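Local structure of Alpha/beta fold hydrolase (Pseudomonas aeruginosa, 6I8W) at residues Q115-A120 with A148-Q153; E152-L157 with I246-L251. The protein is a membrane phospholipase A of the alpha/beta hydrolase fold and a bacterial virulence factor, which may also hydrolyse monoacylglycerols. All blocks are in the same frame, centred on the assembly; numbering follows the deposited sequence.

Interaction 1: residues Q115-A120 with A148-Q153; sequences QAERVA and ARHPEQ
A carboxylate shared by a guanidinium and an imidazole joins two helices of the alpha/beta hydrolase fold here: Glu117 on helix 112-125 receives Arg149, the last residue of helix 138-149, and His150, just past it. The Glu117 chain starts with CG anti to the carbonyl carbon and then bends at chi2 (-43°), which turns the carboxylate across toward the neighbouring helix. Its two oxygens divide the work. Glu117 OE2 offers its anti lone pair to Arg149 NH1 in a salt bridge of 2.9 Å, the oxygen tilted somewhat from the guanidinium plane. Glu117 OE1 uses its syn lone pair for a longer but straighter bond from His150 NE2, at 3.3 Å and 163° at the hydrogen, and it lies in the plane of the imidazole. Arg149 reaches over as an extended chain from CG to NE, and its NH1 also bonds to Gly113 O, so one nitrogen ties the helix end to both a side chain and the backbone of the first turn of helix 112-125. The two helices pack side by side in one of the layers that flank the central sheet, and His150 sits where helix 138-149 gives way to the loop leading into strand 154-160. The methyls of Ala116 and Ala120 come up beside these polar groups: Ala116 CB lies 3.9 Å from Arg149 NH1, and Ala120 CB lies 4.0 Å from His150 NE2. The same two alanines also pack on Ile142 and Tyr146.

Interaction 2: residues E152-L157 with I246-L251; sequences EQVLSL and IEAPTL
Leu157 and Thr250 form a parallel beta bridge, their CA atoms 4.6 Å apart, joining strands 154-160 and 250-255 of the central sheet. Leu157 is bonded through both its backbone groups: its N donates to Pro249 O at 2.9 Å, and its O accepts from Leu251 N at 2.7 Å. Thr250 CA adds a CH...O contact to the same Leu157 O. The Leu157 and Thr250 side chains lie alongside each other and point the same way, with CD2 of the leucine 3.8 Å from CG2 of the threonine. With CG anti to the backbone N (chi1 171°), Leu157 also brings CD2 to Ile246 CD1 at 3.8 Å, the two side chains crossing at about a right angle. Ahead of the bridge, Ala248 CB fits against Val154, 4.0 Å from its CG1, while Pro249 CD rests on Leu155 O at 3.3 Å. On the threonine itself, OG1 donates to Ala248 O from above the carbonyl plane. Pro249 has no N-H to donate and turns its CD to Leu155 O instead, while its carbonyl still accepts from Leu157 N; both backbone polar groups of Leu157 are thus satisfied by 246-251 in a buried, largely apolar setting.

Interactions 1 and 2 follow one another along the chain, sharing Glu152 and Gln153, and their centres are 11 Å apart. The connection from helix 138-149 into strand 154-160 carries both: its helix end is held to helix 112-125 in interaction 1, and its strand is paired with 250-255 in interaction 2. They meet directly where Ala148 CA packs on Ile246 CG1 at 3.9 Å. Towards the ligand, Ser156 OG bonds to His132 ND1, and the serine side chain is about 6 Å from a bound carbon dioxide, probably the one whose pocket includes His132 and Leu304. The Leu157 side chain approaches, but does not contact, the turn around Ser137 that is consistent with a nucleophile elbow.

Interaction 1: residues Q115-A120 with A148-Q153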
ATOM      1  N   GLN A 115       3.208  -9.852   9.730  1.00 37.88           N
ATOM      2  CA  GLN A 115       2.197  -8.915   9.235  1.00 38.82           C
ATOM      3  C   GLN A 115       0.975  -9.656   8.658  1.00 40.73           C
ATOM      4  O   GLN A 115      -0.157  -9.247   8.888  1.00 35.89           O
ATOM      5  CB  GLN A 115       2.808  -7.984   8.186  1.00 38.55           C
ATOM      6  CG  GLN A 115       3.822  -6.982   8.746  1.00 38.94           C
ATOM      7  CD  GLN A 115       3.148  -5.788   9.438  1.00 40.67           C
ATOM      8  OE1 GLN A 115       2.263  -5.950  10.276  1.00 43.87           O
ATOM      9  NE2 GLN A 115       3.552  -4.591   9.058  1.00 37.75           N
ATOM     10  N   ALA A 116       1.195 -10.763   7.952  1.00 39.65           N
ATOM     11  CA  ALA A 116       0.074 -11.525   7.389  1.00 41.26           C
ATOM     12  C   ALA A 116      -0.848 -12.057   8.495  1.00 38.54           C
ATOM     13  O   ALA A 116      -2.064 -12.099   8.330  1.00 37.66           O
ATOM     14  CB  ALA A 116       0.577 -12.672   6.515  1.00 40.41           C
ATOM     15  N   GLU A 117      -0.281 -12.449   9.633  1.00 38.58           N
ATOM     16  CA  GLU A 117      -1.119 -12.890  10.743  1.00 41.21           C
ATOM     17  C   GLU A 117      -1.905 -11.726  11.370  1.00 41.83           C
ATOM     18  O   GLU A 117      -3.058 -11.896  11.761  1.00 39.03           O
ATOM     19  CB  GLU A 117      -0.279 -13.594  11.809  1.00 42.52           C
ATOM     20  CG  GLU A 117       0.286 -14.902  11.316  1.00 57.21           C
ATOM     21  CD  GLU A 117      -0.736 -15.702  10.522  1.00 68.15           C
ATOM     22  OE1 GLU A 117      -1.811 -16.027  11.074  1.00 75.06           O
ATOM     23  OE2 GLU A 117      -0.469 -15.989   9.334  1.00 63.27           O
ATOM     24  N   ARG A 118      -1.291 -10.550  11.459  1.00 41.84           N
ATOM     25  CA  ARG A 118      -2.002  -9.372  11.951  1.00 40.00           C
ATOM     26  C   ARG A 118      -3.192  -9.025  11.036  1.00 39.47           C
ATOM     27  O   ARG A 118      -4.257  -8.625  11.514  1.00 37.26           O
ATOM     28  CB  ARG A 118      -1.047  -8.167  12.065  1.00 37.07           C
ATOM     29  CG  ARG A 118       0.111  -8.354  13.094  1.00 39.61           C
ATOM     30  CD  ARG A 118       0.855  -7.031  13.353  1.00 38.33           C
ATOM     31  NE  ARG A 118       1.924  -7.188  14.341  1.00 43.30           N
ATOM     32  CZ  ARG A 118       3.223  -7.080  14.074  1.00 45.96           C
ATOM     33  NH1 ARG A 118       3.622  -6.812  12.835  1.00 39.96           N
ATOM     34  NH2 ARG A 118       4.125  -7.241  15.046  1.00 44.47           N
ATOM     35  N   VAL A 119      -3.010  -9.167   9.725  1.00 34.15           N
ATOM     36  CA  VAL A 119      -4.078  -8.837   8.781  1.00 35.16           C
ATOM     37  C   VAL A 119      -5.243  -9.817   8.945  1.00 34.04           C
ATOM     38  O   VAL A 119      -6.410  -9.418   8.931  1.00 35.43           O
ATOM     39  CB  VAL A 119      -3.593  -8.854   7.320  1.00 31.88           C
ATOM     40  CG1 VAL A 119      -4.769  -8.638   6.375  1.00 31.04           C
ATOM     41  CG2 VAL A 119      -2.536  -7.785   7.083  1.00 30.90           C
ATOM     42  N   ALA A 120      -4.928 -11.095   9.126  1.00 33.49           N
ATOM     43  CA  ALA A 120      -5.966 -12.091   9.379  1.00 37.32           C
ATOM     44  C   ALA A 120      -6.698 -11.805  10.693  1.00 39.71           C
ATOM     45  O   ALA A 120      -7.921 -11.901  10.762  1.00 40.29           O
ATOM     46  CB  ALA A 120      -5.376 -13.481   9.400  1.00 41.98           C
ATOM     47  N   ALA A 148      -2.087 -18.250   1.342  1.00 41.45           N
ATOM     48  CA  ALA A 148      -1.472 -19.575   1.422  1.00 43.73           C
ATOM     49  C   ALA A 148      -1.751 -20.209   2.774  1.00 46.56           C
ATOM     50  O   ALA A 148      -1.874 -21.425   2.888  1.00 53.16           O
ATOM     51  CB  ALA A 148       0.029 -19.491   1.174  1.00 45.79           C
ATOM     52  N   ARG A 149      -1.850 -19.371   3.802  1.00 45.73           N
ATOM     53  CA  ARG A 149      -2.025 -19.848   5.174  1.00 54.53           C
ATOM     54  C   ARG A 149      -3.481 -20.046   5.576  1.00 52.74           C
ATOM     55  O   ARG A 149      -3.789 -20.889   6.407  1.00 57.03           O
ATOM     56  CB  ARG A 149      -1.365 -18.879   6.152  1.00 55.93           C
ATOM     57  CG  ARG A 149       0.145 -18.868   6.077  1.00 60.34           C
ATOM     58  CD  ARG A 149       0.693 -17.705   6.872  1.00 60.21           C
ATOM     59  NE  ARG A 149       2.150 -17.704   6.923  1.00 58.93           N
ATOM     60  CZ  ARG A 149       2.859 -16.782   7.562  1.00 62.69           C
ATOM     61  NH1 ARG A 149       2.234 -15.787   8.185  1.00 57.20           N
ATOM     62  NH2 ARG A 149       4.183 -16.847   7.573  1.00 61.08           N
ATOM     63  N   HIS A 150      -4.382 -19.280   4.979  1.00 45.11           N
ATOM     64  CA  HIS A 150      -5.788 -19.349   5.361  1.00 47.56           C
ATOM     65  C   HIS A 150      -6.677 -19.490   4.145  1.00 48.48           C
ATOM     66  O   HIS A 150      -7.470 -18.599   3.867  1.00 48.81           O
ATOM     67  CB  HIS A 150      -6.198 -18.101   6.154  1.00 55.37           C
ATOM     68  CG  HIS A 150      -5.397 -17.882   7.400  1.00 54.67           C
ATOM     69  ND1 HIS A 150      -5.592 -18.617   8.550  1.00 64.94           N
ATOM     70  CD2 HIS A 150      -4.394 -17.015   7.676  1.00 55.86           C
ATOM     71  CE1 HIS A 150      -4.748 -18.208   9.481  1.00 67.36           C
ATOM     72  NE2 HIS A 150      -4.009 -17.240   8.976  1.00 66.19           N
ATOM     73  N   PRO A 151      -6.559 -20.618   3.426  1.00 52.10           N
ATOM     74  CA  PRO A 151      -7.272 -20.756   2.153  1.00 56.56           C
ATOM     75  C   PRO A 151      -8.791 -20.720   2.325  1.00 55.85           C
ATOM     76  O   PRO A 151      -9.493 -20.301   1.416  1.00 60.49           O
ATOM     77  CB  PRO A 151      -6.816 -22.125   1.630  1.00 60.71           C
ATOM     78  CG  PRO A 151      -5.711 -22.584   2.548  1.00 63.89           C
ATOM     79  CD  PRO A 151      -5.896 -21.869   3.834  1.00 60.58           C
ATOM     80  N   GLU A 152      -9.290 -21.119   3.489  1.00 52.79           N
ATOM     81  CA  GLU A 152     -10.731 -21.147   3.714  1.00 49.28           C
ATOM     82  C   GLU A 152     -11.347 -19.744   3.719  1.00 52.64           C
ATOM     83  O   GLU A 152     -12.546 -19.585   3.487  1.00 55.32           O
ATOM     84  CB  GLU A 152     -11.047 -21.863   5.037  1.00 57.80           C
ATOM     85  CG  GLU A 152     -10.781 -21.041   6.308  1.00 60.71           C
ATOM     86  CD  GLU A 152      -9.305 -20.940   6.662  1.00 68.50           C
ATOM     87  OE1 GLU A 152      -8.479 -21.579   5.977  1.00 67.05           O
ATOM     88  OE2 GLU A 152      -8.968 -20.219   7.631  1.00 73.73           O
ATOM     89  N   GLN A 153     -10.527 -18.724   3.957  1.00 46.50           N
ATOM     90  CA  GLN A 153     -11.042 -17.364   4.079  1.00 46.95           C
ATOM     91  C   GLN A 153     -10.980 -16.556   2.780  1.00 46.78           C
ATOM     92  O   GLN A 153     -11.702 -15.577   2.629  1.00 47.28           O
ATOM     93  CB  GLN A 153     -10.275 -16.601   5.171  1.00 47.06           C
ATOM     94  CG  GLN A 153     -10.382 -17.180   6.575  1.00 52.86           C
ATOM     95  CD  GLN A 153      -9.576 -16.380   7.593  1.00 61.80           C
ATOM     96  OE1 GLN A 153      -9.419 -15.163   7.467  1.00 65.33           O
ATOM     97  NE2 GLN A 153      -9.062 -17.065   8.608  1.00 64.21           N
TER

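Interaction 2: residues E152-L157 with I246-L251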
ATOM      1  N   GLU A 152      -9.290 -21.119   3.489  1.00 52.79           N
ATOM      2  CA  GLU A 152     -10.731 -21.147   3.714  1.00 49.28           C
ATOM      3  C   GLU A 152     -11.347 -19.744   3.719  1.00 52.64           C
ATOM      4  O   GLU A 152     -12.546 -19.585   3.487  1.00 55.32           O
ATOM      5  CB  GLU A 152     -11.047 -21.863   5.037  1.00 57.80           C
ATOM      6  CG  GLU A 152     -10.781 -21.041   6.308  1.00 60.71           C
ATOM      7  CD  GLU A 152      -9.305 -20.940   6.662  1.00 68.50           C
ATOM      8  OE1 GLU A 152      -8.479 -21.579   5.977  1.00 67.05           O
ATOM      9  OE2 GLU A 152      -8.968 -20.219   7.631  1.00 73.73           O
ATOM     10  N   GLN A 153     -10.527 -18.724   3.957  1.00 46.50           N
ATOM     11  CA  GLN A 153     -11.042 -17.364   4.079  1.00 46.95           C
ATOM     12  C   GLN A 153     -10.980 -16.556   2.780  1.00 46.78           C
ATOM     13  O   GLN A 153     -11.702 -15.577   2.629  1.00 47.28           O
ATOM     14  CB  GLN A 153     -10.275 -16.601   5.171  1.00 47.06           C
ATOM     15  CG  GLN A 153     -10.382 -17.180   6.575  1.00 52.86           C
ATOM     16  CD  GLN A 153      -9.576 -16.380   7.593  1.00 61.80           C
ATOM     17  OE1 GLN A 153      -9.419 -15.163   7.467  1.00 65.33           O
ATOM     18  NE2 GLN A 153      -9.062 -17.065   8.608  1.00 64.21           N
ATOM     19  N   VAL A 154     -10.136 -16.970   1.840  1.00 39.89           N
ATOM     20  CA  VAL A 154      -9.787 -16.087   0.737  1.00 35.19           C
ATOM     21  C   VAL A 154     -10.495 -16.473  -0.560  1.00 40.77           C
ATOM     22  O   VAL A 154     -10.260 -17.540  -1.123  1.00 43.68           O
ATOM     23  CB  VAL A 154      -8.269 -16.070   0.519  1.00 39.78           C
ATOM     24  CG1 VAL A 154      -7.906 -15.141  -0.633  1.00 35.78           C
ATOM     25  CG2 VAL A 154      -7.552 -15.622   1.813  1.00 37.60           C
ATOM     26  N   LEU A 155     -11.357 -15.580  -1.028  1.00 38.15           N
ATOM     27  CA  LEU A 155     -12.159 -15.823  -2.221  1.00 39.76           C
ATOM     28  C   LEU A 155     -11.383 -15.531  -3.503  1.00 36.00           C
ATOM     29  O   LEU A 155     -11.624 -16.149  -4.534  1.00 37.44           O
ATOM     30  CB  LEU A 155     -13.430 -14.977  -2.180  1.00 37.84           C
ATOM     31  CG  LEU A 155     -14.329 -15.199  -0.970  1.00 39.91           C
ATOM     32  CD1 LEU A 155     -15.399 -14.124  -0.929  1.00 37.97           C
ATOM     33  CD2 LEU A 155     -14.951 -16.602  -0.994  1.00 42.53           C
ATOM     34  N   SER A 156     -10.486 -14.557  -3.452  1.00 31.61           N
ATOM     35  CA  SER A 156      -9.599 -14.289  -4.578  1.00 31.83           C
ATOM     36  C   SER A 156      -8.426 -13.463  -4.088  1.00 36.79           C
ATOM     37  O   SER A 156      -8.484 -12.857  -3.019  1.00 35.03           O
ATOM     38  CB  SER A 156     -10.321 -13.563  -5.720  1.00 33.62           C
ATOM     39  OG  SER A 156     -10.543 -12.191  -5.405  1.00 33.87           O
ATOM     40  N   LEU A 157      -7.368 -13.441  -4.889  1.00 36.31           N
ATOM     41  CA  LEU A 157      -6.134 -12.762  -4.529  1.00 34.47           C
ATOM     42  C   LEU A 157      -5.650 -11.955  -5.720  1.00 34.48           C
ATOM     43  O   LEU A 157      -5.593 -12.461  -6.835  1.00 34.33           O
ATOM     44  CB  LEU A 157      -5.078 -13.776  -4.108  1.00 30.67           C
ATOM     45  CG  LEU A 157      -3.654 -13.254  -3.909  1.00 28.36           C
ATOM     46  CD1 LEU A 157      -3.603 -12.296  -2.710  1.00 25.26           C
ATOM     47  CD2 LEU A 157      -2.701 -14.437  -3.716  1.00 31.55           C
ATOM     48  N   ILE A 246      -1.741 -21.918  -2.551  1.00 48.93           N
ATOM     49  CA  ILE A 246      -2.877 -21.024  -2.726  1.00 45.42           C
ATOM     50  C   ILE A 246      -3.977 -21.700  -3.549  1.00 51.26           C
ATOM     51  O   ILE A 246      -3.725 -22.215  -4.641  1.00 51.86           O
ATOM     52  CB  ILE A 246      -2.430 -19.709  -3.378  1.00 42.50           C
ATOM     53  CG1 ILE A 246      -1.447 -18.990  -2.450  1.00 37.76           C
ATOM     54  CG2 ILE A 246      -3.635 -18.810  -3.723  1.00 39.37           C
ATOM     55  CD1 ILE A 246      -0.921 -17.696  -3.002  1.00 39.82           C
ATOM     56  N   GLU A 247      -5.194 -21.706  -3.007  1.00 46.88           N
ATOM     57  CA  GLU A 247      -6.344 -22.307  -3.687  1.00 48.03           C
ATOM     58  C   GLU A 247      -7.155 -21.261  -4.466  1.00 51.07           C
ATOM     59  O   GLU A 247      -7.839 -21.576  -5.444  1.00 49.46           O
ATOM     60  CB  GLU A 247      -7.246 -23.016  -2.672  1.00 49.68           C
ATOM     61  N   ALA A 248      -7.049 -20.008  -4.046  1.00 45.91           N
ATOM     62  CA  ALA A 248      -7.859 -18.940  -4.617  1.00 46.19           C
ATOM     63  C   ALA A 248      -7.419 -18.578  -6.033  1.00 42.56           C
ATOM     64  O   ALA A 248      -6.242 -18.694  -6.355  1.00 42.60           O
ATOM     65  CB  ALA A 248      -7.795 -17.705  -3.704  1.00 36.78           C
ATOM     66  N   PRO A 249      -8.366 -18.135  -6.882  1.00 42.47           N
ATOM     67  CA  PRO A 249      -7.960 -17.512  -8.147  1.00 39.79           C
ATOM     68  C   PRO A 249      -7.049 -16.328  -7.844  1.00 38.34           C
ATOM     69  O   PRO A 249      -7.361 -15.538  -6.947  1.00 31.73           O
ATOM     70  CB  PRO A 249      -9.279 -17.020  -8.772  1.00 43.12           C
ATOM     71  CG  PRO A 249     -10.359 -17.652  -7.991  1.00 52.40           C
ATOM     72  CD  PRO A 249      -9.807 -17.971  -6.625  1.00 44.19           C
ATOM     73  N   THR A 250      -5.961 -16.197  -8.586  1.00 38.46           N
ATOM     74  CA  THR A 250      -4.952 -15.202  -8.274  1.00 39.01           C
ATOM     75  C   THR A 250      -4.654 -14.340  -9.497  1.00 39.00           C
ATOM     76  O   THR A 250      -4.246 -14.842 -10.546  1.00 39.08           O
ATOM     77  CB  THR A 250      -3.647 -15.872  -7.779  1.00 38.92           C
ATOM     78  OG1 THR A 250      -3.922 -16.611  -6.584  1.00 40.78           O
ATOM     79  CG2 THR A 250      -2.572 -14.831  -7.485  1.00 38.84           C
ATOM     80  N   LEU A 251      -4.872 -13.040  -9.351  1.00 30.25           N
ATOM     81  CA  LEU A 251      -4.554 -12.091 -10.399  1.00 32.08           C
ATOM     82  C   LEU A 251      -3.129 -11.590 -10.205  1.00 34.46           C
ATOM     83  O   LEU A 251      -2.774 -11.130  -9.119  1.00 31.79           O
ATOM     84  CB  LEU A 251      -5.533 -10.916 -10.386  1.00 28.26           C
ATOM     85  CG  LEU A 251      -5.201  -9.766 -11.350  1.00 29.30           C
ATOM     86  CD1 LEU A 251      -5.214 -10.245 -12.810  1.00 27.76           C
ATOM     87  CD2 LEU A 251      -6.205  -8.594 -11.153  1.00 27.20           C
TER